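Local atomic coordinates of terminal oxygenase component of carbazole 1,9a-dioxygenase (Nocardioides aromaticivorans, PDB entry 3GCF), a protein that probably binds carbazole at a mononuclear iron and dioxygenates it at the 1 and 9a positions, using electrons received from ferredoxin through a Rieske [2Fe-2S] cluster. Residues A[20-24]-A[369-375]. Residue numbers count along the deposited sequence, not the author numbering.
Sequences KWPRY and WRTLASE
Residues 369-375 are helical throughout, whereas in 20-24 the helix ending at Lys20 breaks at Trp21 (phi/psi -144/58), the N-cap of helix 22-26. The backbones come closest at Tyr24 and Ser374, with CA atoms 4.4 Å apart.

Ser374 (chi1 t) places OG near the start of the shorter helix, where Arg23 N donates a weak hydrogen bond to it (3.0 Å, 134°). Arg23 NE donates to Ser374 O at 2.9 Å and 153°.

Tyr24 (chi1 t) is a knob among Trp369, Arg370, Ala373 and Ser374. Its OH accepts from Trp369 NE1 (3.1 Å, 154°) and is also hydrogen-bonded to Glu182. The extended Arg370 chain (mtt180) lies across a face of each of two rings: its CD is 3.9 Å from the centroid of the Trp21 five-membered ring and its CB 4.2 Å from that of Tyr24, both CH-pi contacts. Its guanidinium is satisfied by salt bridges to Glu357 and Glu182. Trp21 NE1 is buried without a partner. One water accepts from Lys20 NZ (2.9 Å) and donates to Thr371 OG1 (3.1 Å), which also bonds Val367 O.

Away from the iron sites of its own chain, the N-terminal segment packs on helix 364-376 of the Bet v 1-like ring-hydroxylase part, 345 residues on. Arg370 also packs on Arg78 of the second subunit, in that subunit's Rieske cluster pocket; Phe31 of strand 31-32 touches Tyr24 and Ala373, and Arg178 and Glu182 of helix 177-184 bond Tyr24.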
loop_
_atom_site.group_PDB
_atom_site.type_symbol
_atom_site.label_atom_id
_atom_site.label_comp_id
_atom_site.label_asym_id
_atom_site.label_seq_id
_atom_site.Cartn_x
_atom_site.Cartn_y
_atom_site.Cartn_z
ATOM N N LYS A 20 -0.977 34.499 -4.440
ATOM C CA LYS A 20 0.218 34.995 -5.117
ATOM C C LYS A 20 0.639 34.151 -6.324
ATOM O O LYS A 20 1.093 34.686 -7.335
ATOM C CB LYS A 20 1.374 35.082 -4.117
ATOM C CG LYS A 20 2.239 36.332 -4.257
ATOM C CD LYS A 20 2.817 36.471 -5.660
ATOM C CE LYS A 20 3.786 37.644 -5.745
ATOM N NZ LYS A 20 4.975 37.450 -4.864
ATOM N N TRP A 21 0.492 32.835 -6.215
ATOM C CA TRP A 21 0.857 31.931 -7.307
ATOM C C TRP A 21 -0.122 30.759 -7.366
ATOM O O TRP A 21 0.269 29.598 -7.297
ATOM C CB TRP A 21 2.301 31.438 -7.116
ATOM C CG TRP A 21 2.636 31.059 -5.700
ATOM C CD1 TRP A 21 2.270 29.919 -5.048
ATOM C CD2 TRP A 21 3.365 31.847 -4.748
ATOM N NE1 TRP A 21 2.723 29.945 -3.748
ATOM C CE2 TRP A 21 3.397 31.117 -3.536
ATOM C CE3 TRP A 21 3.992 33.096 -4.801
ATOM C CZ2 TRP A 21 4.032 31.599 -2.384
ATOM C CZ3 TRP A 21 4.623 33.575 -3.654
ATOM C CH2 TRP A 21 4.637 32.826 -2.462
ATOM N N PRO A 22 -1.418 31.065 -7.526
ATOM C CA PRO A 22 -2.501 30.075 -7.596
ATOM C C PRO A 22 -2.363 28.977 -8.648
ATOM O O PRO A 22 -2.583 27.806 -8.352
ATOM C CB PRO A 22 -3.739 30.938 -7.824
ATOM C CG PRO A 22 -3.197 32.092 -8.608
ATOM C CD PRO A 22 -1.925 32.408 -7.858
ATOM N N ARG A 23 -2.007 29.349 -9.872
ATOM C CA ARG A 23 -1.876 28.356 -10.928
ATOM C C ARG A 23 -0.689 27.422 -10.722
ATOM O O ARG A 23 -0.666 26.309 -11.252
ATOM C CB ARG A 23 -1.793 29.038 -12.293
ATOM C CG ARG A 23 -3.095 29.723 -12.709
ATOM C CD ARG A 23 -3.315 29.548 -14.198
ATOM N NE ARG A 23 -2.117 29.948 -14.908
ATOM C CZ ARG A 23 -1.689 29.419 -16.046
ATOM N NH1 ARG A 23 -2.361 28.445 -16.640
ATOM N NH2 ARG A 23 -0.566 29.871 -16.578
ATOM N N TYR A 24 0.294 27.876 -9.951
ATOM C CA TYR A 24 1.460 27.060 -9.655
ATOM C C TYR A 24 1.032 26.001 -8.645
ATOM O O TYR A 24 1.445 24.845 -8.722
ATOM C CB TYR A 24 2.574 27.918 -9.056
ATOM C CG TYR A 24 3.817 27.141 -8.695
ATOM C CD1 TYR A 24 4.670 26.655 -9.682
ATOM C CD2 TYR A 24 4.151 26.909 -7.362
ATOM C CE1 TYR A 24 5.833 25.962 -9.348
ATOM C CE2 TYR A 24 5.305 26.218 -7.017
ATOM C CZ TYR A 24 6.145 25.752 -8.010
ATOM O OH TYR A 24 7.318 25.115 -7.667
ATOM N N TRP A 369 10.096 32.491 -9.003
ATOM C CA TRP A 369 9.855 31.385 -9.924
ATOM C C TRP A 369 8.399 30.924 -9.859
ATOM O O TRP A 369 7.778 30.672 -10.888
ATOM C CB TRP A 369 10.807 30.212 -9.614
ATOM C CG TRP A 369 10.200 28.845 -9.824
ATOM C CD1 TRP A 369 9.771 27.983 -8.853
ATOM C CD2 TRP A 369 9.891 28.218 -11.078
ATOM N NE1 TRP A 369 9.210 26.865 -9.422
ATOM C CE2 TRP A 369 9.268 26.983 -10.786
ATOM C CE3 TRP A 369 10.074 28.584 -12.419
ATOM C CZ2 TRP A 369 8.824 26.108 -11.789
ATOM C CZ3 TRP A 369 9.629 27.711 -13.419
ATOM C CH2 TRP A 369 9.011 26.490 -13.094
ATOM N N ARG A 370 7.854 30.814 -8.653
ATOM C CA ARG A 370 6.468 30.381 -8.495
ATOM C C ARG A 370 5.530 31.376 -9.155
ATOM O O ARG A 370 4.574 30.992 -9.827
ATOM C CB ARG A 370 6.101 30.266 -7.017
ATOM C CG ARG A 370 6.843 29.182 -6.269
ATOM C CD ARG A 370 6.448 29.197 -4.806
ATOM N NE ARG A 370 7.049 28.096 -4.062
ATOM C CZ ARG A 370 6.993 27.979 -2.740
ATOM N NH1 ARG A 370 6.367 28.899 -2.022
ATOM N NH2 ARG A 370 7.552 26.941 -2.138
ATOM N N THR A 371 5.816 32.657 -8.946
ATOM C CA THR A 371 5.018 33.745 -9.494
ATOM C C THR A 371 5.044 33.732 -11.015
ATOM O O THR A 371 4.002 33.799 -11.664
ATOM C CB THR A 371 5.548 35.095 -8.999
ATOM O OG1 THR A 371 5.473 35.130 -7.573
ATOM C CG2 THR A 371 4.731 36.245 -9.575
ATOM N N LEU A 372 6.241 33.640 -11.577
ATOM C CA LEU A 372 6.396 33.614 -13.023
ATOM C C LEU A 372 5.715 32.387 -13.632
ATOM O O LEU A 372 5.098 32.475 -14.691
ATOM C CB LEU A 372 7.878 33.612 -13.388
ATOM C CG LEU A 372 8.191 33.546 -14.885
ATOM C CD1 LEU A 372 7.812 34.868 -15.550
ATOM C CD2 LEU A 372 9.669 33.250 -15.080
ATOM N N ALA A 373 5.827 31.249 -12.956
ATOM C CA ALA A 373 5.229 30.007 -13.440
ATOM C C ALA A 373 3.705 30.067 -13.370
ATOM O O ALA A 373 3.014 29.612 -14.279
ATOM C CB ALA A 373 5.749 28.827 -12.628
ATOM N N SER A 374 3.186 30.626 -12.286
ATOM C CA SER A 374 1.750 30.750 -12.115
ATOM C C SER A 374 1.175 31.653 -13.204
ATOM O O SER A 374 0.085 31.399 -13.717
ATOM C CB SER A 374 1.440 31.331 -10.735
ATOM O OG SER A 374 0.048 31.499 -10.540
ATOM N N GLU A 375 1.918 32.693 -13.568
ATOM C CA GLU A 375 1.469 33.635 -14.593
ATOM C C GLU A 375 1.760 33.209 -16.029
ATOM O O GLU A 375 1.026 33.584 -16.940
ATOM C CB GLU A 375 2.116 35.010 -14.384
ATOM C CG GLU A 375 2.030 35.563 -12.977
ATOM C CD GLU A 375 2.800 36.869 -12.822
ATOM O OE1 GLU A 375 3.917 36.976 -13.386
ATOM O OE2 GLU A 375 2.298 37.780 -12.126
HETATM O O HOH W 1 6.999 37.760 -6.906
#